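Local coordinates for NOL1/NOP2/sun family protein (Enterococcus faecium, PDB 3M4X), which probably methylates ribosomal RNA, as an RsmF-like member of the NOL1/NOP2/sun family with a methyltransferase domain and a PUA-like RNA-binding domain, at residues 225-230 and 301-306; 99-104 and 178-183; 107-112 and 131-136. All coordinates share one frame; numbering follows the deposited sequence.

Contact 1 of 3, residues 225-230 and 301-306; sequences KNKGQL and TFHGQN
Q229 and T301 meet side chain to side chain on one face of the sheet, where they form an antiparallel non-hydrogen-bonded pair. The two side chains cross obliquely. Q229 NE2 gives a hydrogen bond to T301 OG1 at 2.8 Å, and the hydroxyl lies close to the plane of the amide. T301 OG1 stands anti to its own carbonyl carbon (chi1 -63°), and its CG2 is turned instead to K227 CA, 3.9 Å away. Next to this pair, F302 N bonds to G228 O and K227 N bonds to F302 O. These two backbone bonds tie a type II turn, K225 to G228, to the end of strand 295-302.

The F302 ring presents its edge to the turn: K225 O lies near the ring plane, 3.4 Å from CD2. One face of the same ring carries G304 N over its centre. Beyond the ring, N226 ND2 bonds to G304 O at 2.7 Å. The bond is nearly straight at the hydrogen (171°) and lies in the N226 amide plane, but the donor stands above the carbonyl plane of G304.

Across the segments the bonds join neutral amides, carbonyls and one hydroxyl. The charged partners lie outside them: T301 OG1 bonds to E258, and K225 NZ forms a salt bridge with D177. Thus directional hydrogen bonds, with F302 as apolar element, join the turn to the strand end.

Contact 2 of 3, residues 99-104 and 178-183; sequences TAAAAK and RIVVDA
R178 and V180 of strand 176-182 both meet A101 at the end of helix 95-101. The tightly packed part is buried: V180 CG2 touches A101 CB at 3.8 Å, and the R178 chain lies beside it against A101 O and A103. Both R178 and V180 start toward the helix end, since alternate residues of a strand share a face.

The R178 chain is bent at chi3 (-120°), which sets NE off the line of the carbons before it. NE lies 2.7 Å from A101 O, but the hydrogen bond is weak because the angle at the hydrogen is only 122°. R178 CD rests 3.7 Å from A103 CA. One face of the guanidinium has A102 O above its centre, 3.8 Å from the plane. The carbonyls of A101, the last helical residue, and of A102 just after it lie near the cation and would probably help to stabilise its charge.

The other side is looser and nearer solvent. A102 leaves the helix with a positive phi (35°), is exposed and adds little buried area. K104 is exposed too, and its NZ stays 6.4 Å from R178 NH1, so the like charges do not touch. The stronger polar partner of R178 is E107, which takes NH1 in a salt bridge. E107 also accepts a hydrogen bond from K104 N, so it links the chain after the helix to the arginine.

The contact lies in the Rossmann-like methyltransferase domain. Helix 118-127 packs on A101 and A103 through L123. Strand 228-234 adds I231 against A101 and R178. Strand 176-182 itself runs between strands 108-111 and 228-234.

Contact 3 of 3, residues 107-112 and 131-136; sequences EKVLDL and GLLVTN
L110 has CG anti to its backbone N, and chi2 (65°) then brings CD1 to V134 CG2 on the neighbouring strand. The modelled 3.3 Å between L110 CD1 and V134 CG2 is shorter than usual for methyl carbons, and V134 is eclipsed about chi1, so the exact fit is doubtful. T135 has CG2 anti to its backbone N, which puts CG2 3.9 Å from D111 CB. The two strands are the parallel pair of a beta-alpha-beta unit: strand 108-111, helix 118-127, strand 132-136. They belong to the Rossmann-like sheet of the methyltransferase domain. Their axes come within 4.8 Å and differ in direction by 14°.

A regular ladder of backbone bonds joins them. V109 N bonds to L132 O, V134 N to V109 O, D111 N to V134 O and N136 N to D111 O. L132 N bonds to E107 O where the ladder begins. G131, just before it, brings its CA to 3.5 Å from E107 O in a CA-H...O contact.

The sheet has two different faces. K108, L110, L132 and V134 share one of them. V109, D111, L133 and T135 lie on the other, where V109 CG1 sits 4.2 Å from L133 CD2. Helix 118-127 covers this face, with L123 and M127 on V109. S120 of the same helix bonds to D111 OD1.

At the far end the N136 side chain extends the ladder. ND2 bonds to H163 O, its stronger partner. N136 ND2 also bonds to L112 O at 3.0 Å, nearly straight at the hydrogen (172°) and in the plane of both the amide and the carbonyl.

All three contacts reach one mixed sheet. Contacts 2 and 3 are buried nearer the centre of the chain, with centres 9 Å apart. Contact 1 lies further out and is partly buried. Strand 176-182 of contact 2 joins the other two: V180 N lies beside L110 O of contact 3, and I179 N beside Q229 O of contact 1. Along the chain, contact 3 is nested inside the loop closed by contact 2, and contact 1 opens later. Their chemistry differs accordingly. Contact 3 is a parallel backbone ladder, contact 2 sets an arginine and a valine against a helix end, and contact 1 mixes backbone and amide side-chain bonds around a turn.

Contact 1 of 3, residues 225-230 and 301-306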
ATOM      1  N   LYS A 225      -0.507 -19.816   5.764  1.00 29.18           N
ATOM      2  CA  LYS A 225      -0.045 -21.145   5.394  1.00 32.60           C
ATOM      3  C   LYS A 225       0.841 -21.637   6.519  1.00 31.37           C
ATOM      4  O   LYS A 225       1.239 -20.863   7.375  1.00 35.39           O
ATOM      5  CB  LYS A 225       0.774 -21.115   4.100  1.00 33.66           C
ATOM      6  CG  LYS A 225       0.015 -20.751   2.836  1.00 36.09           C
ATOM      7  CD  LYS A 225       0.989 -20.487   1.685  1.00 35.13           C
ATOM      8  CE  LYS A 225       1.976 -21.652   1.489  1.00 34.88           C
ATOM      9  NZ  LYS A 225       3.017 -21.315   0.464  1.00 34.67           N
ATOM     10  N   ASN A 226       1.159 -22.922   6.514  1.00 30.09           N
ATOM     11  CA  ASN A 226       2.198 -23.420   7.396  1.00 32.30           C
ATOM     12  C   ASN A 226       3.496 -22.690   7.077  1.00 34.83           C
ATOM     13  O   ASN A 226       3.914 -22.642   5.906  1.00 25.88           O
ATOM     14  CB  ASN A 226       2.399 -24.928   7.195  1.00 33.60           C
ATOM     15  CG  ASN A 226       3.447 -25.509   8.138  1.00 34.97           C
ATOM     16  OD1 ASN A 226       4.568 -25.791   7.730  1.00 38.93           O
ATOM     17  ND2 ASN A 226       3.083 -25.682   9.407  1.00 28.37           N
ATOM     18  N   LYS A 227       4.125 -22.143   8.121  1.00 33.15           N
ATOM     19  CA  LYS A 227       5.370 -21.366   8.023  1.00 32.42           C
ATOM     20  C   LYS A 227       5.152 -19.995   7.369  1.00 38.00           C
ATOM     21  O   LYS A 227       6.102 -19.297   7.018  1.00 38.93           O
ATOM     22  CB  LYS A 227       6.495 -22.159   7.336  1.00 37.81           C
ATOM     23  CG  LYS A 227       7.116 -23.246   8.236  1.00 45.22           C
ATOM     24  CD  LYS A 227       8.117 -24.136   7.494  1.00 48.33           C
ATOM     25  CE  LYS A 227       7.732 -25.633   7.621  1.00 83.22           C
ATOM     26  NZ  LYS A 227       8.784 -26.616   7.173  1.00 78.82           N
ATOM     27  N   GLY A 228       3.888 -19.616   7.218  1.00 37.32           N
ATOM     28  CA  GLY A 228       3.546 -18.286   6.762  1.00 32.21           C
ATOM     29  C   GLY A 228       3.973 -17.280   7.813  1.00 36.79           C
ATOM     30  O   GLY A 228       4.159 -17.612   8.989  1.00 31.43           O
ATOM     31  N   GLN A 229       4.127 -16.032   7.394  1.00 35.01           N
ATOM     32  CA  GLN A 229       4.609 -15.016   8.308  1.00 34.35           C
ATOM     33  C   GLN A 229       3.566 -13.965   8.568  1.00 31.54           C
ATOM     34  O   GLN A 229       2.804 -13.576   7.680  1.00 33.11           O
ATOM     35  CB  GLN A 229       5.918 -14.404   7.805  1.00 37.17           C
ATOM     36  CG  GLN A 229       6.998 -15.460   7.623  1.00 42.50           C
ATOM     37  CD  GLN A 229       8.369 -14.954   8.003  1.00 51.07           C
ATOM     38  OE1 GLN A 229       8.994 -14.194   7.260  1.00 43.64           O
ATOM     39  NE2 GLN A 229       8.845 -15.365   9.173  1.00 56.88           N
ATOM     40  N   LEU A 230       3.533 -13.536   9.818  1.00 29.43           N
ATOM     41  CA  LEU A 230       2.617 -12.517  10.282  1.00 30.14           C
ATOM     42  C   LEU A 230       3.411 -11.324  10.757  1.00 33.38           C
ATOM     43  O   LEU A 230       4.294 -11.447  11.614  1.00 33.21           O
ATOM     44  CB  LEU A 230       1.810 -13.048  11.455  1.00 34.30           C
ATOM     45  CG  LEU A 230       1.026 -11.996  12.224  1.00 32.86           C
ATOM     46  CD1 LEU A 230      -0.077 -11.451  11.348  1.00 35.19           C
ATOM     47  CD2 LEU A 230       0.461 -12.630  13.457  1.00 37.29           C
ATOM     48  N   THR A 301       6.414 -16.201  12.843  1.00 35.97           N
ATOM     49  CA  THR A 301       6.178 -17.322  11.965  1.00 32.48           C
ATOM     50  C   THR A 301       5.103 -18.232  12.561  1.00 38.14           C
ATOM     51  O   THR A 301       5.138 -18.567  13.747  1.00 33.18           O
ATOM     52  CB  THR A 301       7.453 -18.140  11.755  1.00 33.18           C
ATOM     53  OG1 THR A 301       8.448 -17.343  11.109  1.00 26.89           O
ATOM     54  CG2 THR A 301       7.166 -19.347  10.894  1.00 33.09           C
ATOM     55  N   PHE A 302       4.143 -18.625  11.735  1.00 34.43           N
ATOM     56  CA  PHE A 302       3.095 -19.549  12.153  1.00 34.72           C
ATOM     57  C   PHE A 302       3.481 -20.987  11.788  1.00 37.21           C
ATOM     58  O   PHE A 302       3.872 -21.252  10.654  1.00 30.87           O
ATOM     59  CB  PHE A 302       1.783 -19.155  11.468  1.00 33.33           C
ATOM     60  CG  PHE A 302       0.668 -20.132  11.652  1.00 35.55           C
ATOM     61  CD1 PHE A 302       0.036 -20.263  12.880  1.00 36.61           C
ATOM     62  CD2 PHE A 302       0.237 -20.915  10.585  1.00 37.71           C
ATOM     63  CE1 PHE A 302      -1.013 -21.150  13.046  1.00 34.02           C
ATOM     64  CE2 PHE A 302      -0.793 -21.810  10.749  1.00 38.97           C
ATOM     65  CZ  PHE A 302      -1.423 -21.926  11.984  1.00 39.60           C
ATOM     66  N   HIS A 303       3.373 -21.911  12.744  1.00 30.20           N
ATOM     67  CA  HIS A 303       3.799 -23.292  12.515  1.00 29.07           C
ATOM     68  C   HIS A 303       2.664 -24.304  12.519  1.00 31.33           C
ATOM     69  O   HIS A 303       2.889 -25.515  12.404  1.00 30.89           O
ATOM     70  CB  HIS A 303       4.876 -23.687  13.528  1.00 30.05           C
ATOM     71  CG  HIS A 303       6.083 -22.804  13.469  1.00 32.05           C
ATOM     72  ND1 HIS A 303       7.142 -23.050  12.623  1.00 37.01           N
ATOM     73  CD2 HIS A 303       6.377 -21.652  14.117  1.00 32.11           C
ATOM     74  CE1 HIS A 303       8.049 -22.099  12.766  1.00 40.65           C
ATOM     75  NE2 HIS A 303       7.607 -21.238  13.666  1.00 42.58           N
ATOM     76  N   GLY A 304       1.441 -23.813  12.647  1.00 32.09           N
ATOM     77  CA  GLY A 304       0.291 -24.696  12.623  1.00 32.64           C
ATOM     78  C   GLY A 304      -0.068 -25.064  11.197  1.00 36.11           C
ATOM     79  O   GLY A 304       0.683 -24.778  10.253  1.00 37.01           O
ATOM     80  N   GLN A 305      -1.225 -25.687  11.033  1.00 35.48           N
ATOM     81  CA  GLN A 305      -1.688 -26.097   9.714  1.00 44.63           C
ATOM     82  C   GLN A 305      -3.175 -25.800   9.645  1.00 45.59           C
ATOM     83  O   GLN A 305      -3.986 -26.572  10.159  1.00 47.75           O
ATOM     84  CB  GLN A 305      -1.445 -27.598   9.531  1.00 48.74           C
ATOM     85  CG  GLN A 305      -0.807 -28.002   8.233  1.00 60.61           C
ATOM     86  CD  GLN A 305      -1.786 -27.994   7.086  1.00 68.70           C
ATOM     87  OE1 GLN A 305      -2.213 -26.932   6.626  1.00 69.03           O
ATOM     88  NE2 GLN A 305      -2.154 -29.186   6.614  1.00 69.99           N
ATOM     89  N   ASN A 306      -3.539 -24.685   9.021  1.00 38.88           N
ATOM     90  CA  ASN A 306      -4.939 -24.273   8.998  1.00 39.49           C
ATOM     91  C   ASN A 306      -5.846 -25.109   8.102  1.00 45.07           C
ATOM     92  O   ASN A 306      -5.407 -25.660   7.095  1.00 43.80           O
ATOM     93  CB  ASN A 306      -5.071 -22.801   8.650  1.00 38.04           C
ATOM     94  CG  ASN A 306      -4.654 -21.904   9.787  1.00 41.72           C
ATOM     95  OD1 ASN A 306      -3.750 -21.072   9.647  1.00 45.15           O
ATOM     96  ND2 ASN A 306      -5.300 -22.074  10.929  1.00 40.77           N
TER

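Contact 2 of 3, residues 99-104 and 178-183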
ATOM      1  N   THR A  99       8.819  -2.433   5.514  1.00 31.59           N
ATOM      2  CA  THR A  99      10.186  -2.925   5.435  1.00 33.46           C
ATOM      3  C   THR A  99      10.347  -4.226   6.227  1.00 32.04           C
ATOM      4  O   THR A  99      10.951  -5.180   5.743  1.00 32.34           O
ATOM      5  CB  THR A  99      11.176  -1.856   5.892  1.00 35.43           C
ATOM      6  OG1 THR A  99      11.116  -0.760   4.973  1.00 34.48           O
ATOM      7  CG2 THR A  99      12.594  -2.410   5.933  1.00 33.83           C
ATOM      8  N   ALA A 100       9.787  -4.261   7.433  1.00 32.75           N
ATOM      9  CA  ALA A 100       9.799  -5.475   8.258  1.00 35.55           C
ATOM     10  C   ALA A 100       9.180  -6.655   7.521  1.00 33.96           C
ATOM     11  O   ALA A 100       9.664  -7.780   7.611  1.00 32.67           O
ATOM     12  CB  ALA A 100       9.052  -5.240   9.550  1.00 35.20           C
ATOM     13  N   ALA A 101       8.113  -6.375   6.784  1.00 36.05           N
ATOM     14  CA  ALA A 101       7.345  -7.408   6.105  1.00 32.47           C
ATOM     15  C   ALA A 101       8.153  -8.143   5.054  1.00 34.13           C
ATOM     16  O   ALA A 101       7.970  -9.343   4.867  1.00 37.20           O
ATOM     17  CB  ALA A 101       6.071  -6.819   5.493  1.00 28.94           C
ATOM     18  N   ALA A 102       9.043  -7.424   4.372  1.00 32.74           N
ATOM     19  CA  ALA A 102       9.865  -8.002   3.301  1.00 33.67           C
ATOM     20  C   ALA A 102       9.145  -9.085   2.482  1.00 32.47           C
ATOM     21  O   ALA A 102       9.559 -10.248   2.447  1.00 28.49           O
ATOM     22  CB  ALA A 102      11.170  -8.536   3.855  1.00 36.20           C
ATOM     23  N   ALA A 103       8.068  -8.685   1.817  1.00 24.24           N
ATOM     24  CA  ALA A 103       7.371  -9.558   0.889  1.00 25.01           C
ATOM     25  C   ALA A 103       8.325  -9.980  -0.232  1.00 35.66           C
ATOM     26  O   ALA A 103       9.229  -9.242  -0.608  1.00 32.35           O
ATOM     27  CB  ALA A 103       6.179  -8.833   0.311  1.00 20.40           C
ATOM     28  N   LYS A 104       8.111 -11.169  -0.775  1.00 42.40           N
ATOM     29  CA  LYS A 104       8.953 -11.662  -1.850  1.00 35.71           C
ATOM     30  C   LYS A 104       8.134 -11.837  -3.121  1.00 34.38           C
ATOM     31  O   LYS A 104       6.960 -12.199  -3.062  1.00 36.80           O
ATOM     32  CB  LYS A 104       9.592 -12.994  -1.455  1.00 39.84           C
ATOM     33  CG  LYS A 104      10.522 -12.915  -0.241  1.00 44.80           C
ATOM     34  CD  LYS A 104      10.831 -14.310   0.305  1.00 56.84           C
ATOM     35  CE  LYS A 104      11.352 -15.248  -0.786  1.00 68.06           C
ATOM     36  NZ  LYS A 104      11.450 -16.676  -0.322  1.00 72.03           N
ATOM     37  N   ARG A 178       2.055 -14.597   3.764  1.00 31.25           N
ATOM     38  CA  ARG A 178       2.477 -13.424   4.495  1.00 32.65           C
ATOM     39  C   ARG A 178       1.288 -12.535   4.734  1.00 29.51           C
ATOM     40  O   ARG A 178       0.505 -12.274   3.816  1.00 28.38           O
ATOM     41  CB  ARG A 178       3.519 -12.691   3.659  1.00 30.45           C
ATOM     42  CG  ARG A 178       4.314 -11.593   4.343  1.00 29.57           C
ATOM     43  CD  ARG A 178       5.669 -11.470   3.597  1.00 27.57           C
ATOM     44  NE  ARG A 178       6.751 -11.721   4.524  1.00 39.70           N
ATOM     45  CZ  ARG A 178       7.539 -12.781   4.509  1.00 42.99           C
ATOM     46  NH1 ARG A 178       7.409 -13.712   3.589  1.00 39.35           N
ATOM     47  NH2 ARG A 178       8.475 -12.890   5.427  1.00 56.95           N
ATOM     48  N   ILE A 179       1.130 -12.098   5.979  1.00 29.10           N
ATOM     49  CA  ILE A 179       0.032 -11.209   6.315  1.00 32.64           C
ATOM     50  C   ILE A 179       0.502 -10.033   7.157  1.00 30.74           C
ATOM     51  O   ILE A 179       1.206 -10.202   8.148  1.00 32.64           O
ATOM     52  CB  ILE A 179      -1.108 -11.956   7.052  1.00 31.05           C
ATOM     53  CG1 ILE A 179      -1.629 -13.130   6.214  1.00 30.18           C
ATOM     54  CG2 ILE A 179      -2.241 -10.987   7.410  1.00 30.26           C
ATOM     55  CD1 ILE A 179      -2.767 -13.916   6.895  1.00 29.12           C
ATOM     56  N   VAL A 180       0.093  -8.841   6.755  1.00 28.07           N
ATOM     57  CA  VAL A 180       0.423  -7.641   7.478  1.00 21.55           C
ATOM     58  C   VAL A 180      -0.838  -7.100   8.122  1.00 31.74           C
ATOM     59  O   VAL A 180      -1.835  -6.813   7.446  1.00 31.82           O
ATOM     60  CB  VAL A 180       1.013  -6.574   6.551  1.00 25.99           C
ATOM     61  CG1 VAL A 180       1.216  -5.273   7.299  1.00 28.73           C
ATOM     62  CG2 VAL A 180       2.311  -7.073   5.943  1.00 29.74           C
ATOM     63  N   VAL A 181      -0.777  -6.967   9.439  1.00 33.92           N
ATOM     64  CA  VAL A 181      -1.860  -6.426  10.234  1.00 36.45           C
ATOM     65  C   VAL A 181      -1.393  -5.135  10.909  1.00 36.78           C
ATOM     66  O   VAL A 181      -0.742  -5.163  11.955  1.00 31.43           O
ATOM     67  CB  VAL A 181      -2.282  -7.423  11.326  1.00 33.60           C
ATOM     68  CG1 VAL A 181      -3.474  -6.874  12.122  1.00 34.52           C
ATOM     69  CG2 VAL A 181      -2.616  -8.770  10.710  1.00 28.81           C
ATOM     70  N   ASP A 182      -1.708  -4.011  10.285  1.00 40.14           N
ATOM     71  CA  ASP A 182      -1.465  -2.705  10.880  1.00 37.77           C
ATOM     72  C   ASP A 182      -2.759  -2.366  11.612  1.00 36.24           C
ATOM     73  O   ASP A 182      -3.675  -1.787  11.054  1.00 37.06           O
ATOM     74  CB  ASP A 182      -1.136  -1.710   9.768  1.00 44.04           C
ATOM     75  CG  ASP A 182      -1.029  -0.277  10.253  1.00 45.63           C
ATOM     76  OD1 ASP A 182      -0.473  -0.019  11.347  1.00 43.70           O
ATOM     77  OD2 ASP A 182      -1.504   0.599   9.505  1.00 48.44           O
ATOM     78  N   ALA A 183      -2.836  -2.780  12.871  1.00 39.61           N
ATOM     79  CA  ALA A 183      -4.098  -2.828  13.598  1.00 37.41           C
ATOM     80  C   ALA A 183      -4.616  -1.476  14.033  1.00 38.15           C
ATOM     81  O   ALA A 183      -3.842  -0.615  14.448  1.00 39.33           O
ATOM     82  CB  ALA A 183      -3.966  -3.736  14.806  1.00 42.82           C
TER

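Contact 3 of 3, residues 107-112 and 131-136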
ATOM      1  N   GLU A 107       4.969 -14.444  -3.727  1.00 28.98           N
ATOM      2  CA  GLU A 107       4.232 -14.815  -2.527  1.00 29.39           C
ATOM      3  C   GLU A 107       2.762 -14.458  -2.658  1.00 26.96           C
ATOM      4  O   GLU A 107       2.388 -13.575  -3.430  1.00 35.53           O
ATOM      5  CB  GLU A 107       4.816 -14.110  -1.289  1.00 27.97           C
ATOM      6  CG  GLU A 107       6.118 -14.696  -0.789  1.00 28.47           C
ATOM      7  CD  GLU A 107       6.537 -14.099   0.553  1.00 30.44           C
ATOM      8  OE1 GLU A 107       6.314 -12.894   0.768  1.00 30.42           O
ATOM      9  OE2 GLU A 107       7.073 -14.843   1.393  1.00 31.61           O
ATOM     10  N   LYS A 108       1.931 -15.131  -1.881  1.00 30.00           N
ATOM     11  CA  LYS A 108       0.573 -14.658  -1.650  1.00 33.50           C
ATOM     12  C   LYS A 108       0.578 -13.810  -0.376  1.00 28.53           C
ATOM     13  O   LYS A 108       0.929 -14.290   0.705  1.00 31.08           O
ATOM     14  CB  LYS A 108      -0.409 -15.830  -1.570  1.00 31.86           C
ATOM     15  CG  LYS A 108      -0.479 -16.635  -2.877  1.00 35.11           C
ATOM     16  CD  LYS A 108      -1.244 -17.949  -2.702  1.00 35.46           C
ATOM     17  CE  LYS A 108      -0.415 -18.993  -1.980  1.00 37.55           C
ATOM     18  NZ  LYS A 108      -1.249 -20.195  -1.642  1.00 42.19           N
ATOM     19  N   VAL A 109       0.202 -12.540  -0.518  1.00 26.73           N
ATOM     20  CA  VAL A 109       0.389 -11.573   0.558  1.00 27.07           C
ATOM     21  C   VAL A 109      -0.915 -10.864   0.888  1.00 24.22           C
ATOM     22  O   VAL A 109      -1.646 -10.466   0.004  1.00 29.50           O
ATOM     23  CB  VAL A 109       1.485 -10.515   0.192  1.00 27.51           C
ATOM     24  CG1 VAL A 109       1.682  -9.514   1.327  1.00 19.89           C
ATOM     25  CG2 VAL A 109       2.794 -11.190  -0.172  1.00 24.06           C
ATOM     26  N   LEU A 110      -1.203 -10.708   2.174  1.00 28.75           N
ATOM     27  CA  LEU A 110      -2.416 -10.015   2.593  1.00 29.05           C
ATOM     28  C   LEU A 110      -2.057  -8.774   3.404  1.00 26.91           C
ATOM     29  O   LEU A 110      -1.251  -8.846   4.317  1.00 29.70           O
ATOM     30  CB  LEU A 110      -3.319 -10.955   3.416  1.00 26.45           C
ATOM     31  CG  LEU A 110      -4.591 -10.352   4.034  1.00 26.09           C
ATOM     32  CD1 LEU A 110      -5.558  -9.913   2.941  1.00 23.99           C
ATOM     33  CD2 LEU A 110      -5.272 -11.350   4.963  1.00 26.51           C
ATOM     34  N   ASP A 111      -2.627  -7.638   3.021  1.00 28.53           N
ATOM     35  CA  ASP A 111      -2.604  -6.419   3.824  1.00 30.63           C
ATOM     36  C   ASP A 111      -4.013  -6.263   4.385  1.00 32.15           C
ATOM     37  O   ASP A 111      -4.931  -5.837   3.677  1.00 34.34           O
ATOM     38  CB  ASP A 111      -2.253  -5.208   2.956  1.00 31.25           C
ATOM     39  CG  ASP A 111      -1.869  -3.982   3.784  1.00 37.98           C
ATOM     40  OD1 ASP A 111      -1.454  -2.959   3.188  1.00 35.38           O
ATOM     41  OD2 ASP A 111      -1.980  -4.031   5.030  1.00 38.22           O
ATOM     42  N   LEU A 112      -4.188  -6.623   5.647  1.00 32.06           N
ATOM     43  CA  LEU A 112      -5.531  -6.804   6.203  1.00 34.80           C
ATOM     44  C   LEU A 112      -6.271  -5.502   6.556  1.00 36.44           C
ATOM     45  O   LEU A 112      -7.473  -5.388   6.347  1.00 40.38           O
ATOM     46  CB  LEU A 112      -5.470  -7.755   7.400  1.00 32.68           C
ATOM     47  CG  LEU A 112      -6.777  -8.233   8.028  1.00 33.08           C
ATOM     48  CD1 LEU A 112      -7.652  -8.978   7.027  1.00 28.35           C
ATOM     49  CD2 LEU A 112      -6.460  -9.120   9.199  1.00 38.70           C
ATOM     50  N   GLY A 131       3.331 -12.813  -7.985  1.00 33.83           N
ATOM     51  CA  GLY A 131       2.537 -13.301  -6.883  1.00 29.15           C
ATOM     52  C   GLY A 131       1.197 -12.608  -6.826  1.00 26.74           C
ATOM     53  O   GLY A 131       0.720 -12.086  -7.822  1.00 31.69           O
ATOM     54  N   LEU A 132       0.588 -12.607  -5.648  1.00 32.76           N
ATOM     55  CA  LEU A 132      -0.743 -12.049  -5.473  1.00 32.20           C
ATOM     56  C   LEU A 132      -0.813 -11.218  -4.204  1.00 28.86           C
ATOM     57  O   LEU A 132      -0.523 -11.703  -3.117  1.00 27.89           O
ATOM     58  CB  LEU A 132      -1.781 -13.162  -5.397  1.00 29.30           C
ATOM     59  CG  LEU A 132      -3.195 -12.737  -4.996  1.00 32.66           C
ATOM     60  CD1 LEU A 132      -3.837 -11.829  -6.041  1.00 36.60           C
ATOM     61  CD2 LEU A 132      -4.079 -13.943  -4.729  1.00 23.07           C
ATOM     62  N   LEU A 133      -1.221  -9.966  -4.348  1.00 28.75           N
ATOM     63  CA  LEU A 133      -1.342  -9.074  -3.207  1.00 28.92           C
ATOM     64  C   LEU A 133      -2.816  -8.841  -2.994  1.00 27.79           C
ATOM     65  O   LEU A 133      -3.462  -8.206  -3.826  1.00 31.48           O
ATOM     66  CB  LEU A 133      -0.670  -7.725  -3.516  1.00 31.33           C
ATOM     67  CG  LEU A 133      -0.211  -6.749  -2.415  1.00 37.52           C
ATOM     68  CD1 LEU A 133      -0.496  -5.299  -2.799  1.00 41.22           C
ATOM     69  CD2 LEU A 133      -0.765  -7.043  -1.045  1.00 32.77           C
ATOM     70  N   VAL A 134      -3.375  -9.341  -1.903  1.00 28.16           N
ATOM     71  CA  VAL A 134      -4.722  -8.893  -1.581  1.00 24.38           C
ATOM     72  C   VAL A 134      -4.720  -7.834  -0.480  1.00 28.75           C
ATOM     73  O   VAL A 134      -4.060  -7.963   0.555  1.00 30.91           O
ATOM     74  CB  VAL A 134      -5.801 -10.035  -1.471  1.00 36.31           C
ATOM     75  CG1 VAL A 134      -5.202 -11.418  -1.684  1.00 32.82           C
ATOM     76  CG2 VAL A 134      -6.629  -9.923  -0.215  1.00 33.08           C
ATOM     77  N   THR A 135      -5.411  -6.743  -0.772  1.00 30.00           N
ATOM     78  CA  THR A 135      -5.358  -5.556   0.053  1.00 30.45           C
ATOM     79  C   THR A 135      -6.772  -5.262   0.466  1.00 32.70           C
ATOM     80  O   THR A 135      -7.617  -4.941  -0.361  1.00 36.95           O
ATOM     81  CB  THR A 135      -4.842  -4.351  -0.736  1.00 37.87           C
ATOM     82  OG1 THR A 135      -3.759  -4.752  -1.575  1.00 52.16           O
ATOM     83  CG2 THR A 135      -4.353  -3.312   0.202  1.00 31.45           C
ATOM     84  N   ASN A 136      -7.031  -5.392   1.754  1.00 30.41           N
ATOM     85  CA  ASN A 136      -8.370  -5.243   2.263  1.00 29.79           C
ATOM     86  C   ASN A 136      -8.531  -3.971   3.096  1.00 32.37           C
ATOM     87  O   ASN A 136      -7.664  -3.623   3.891  1.00 33.98           O
ATOM     88  CB  ASN A 136      -8.730  -6.469   3.100  1.00 27.16           C
ATOM     89  CG  ASN A 136     -10.082  -6.327   3.776  1.00 36.73           C
ATOM     90  OD1 ASN A 136     -11.127  -6.492   3.144  1.00 37.91           O
ATOM     91  ND2 ASN A 136     -10.068  -6.008   5.064  1.00 35.07           N
TER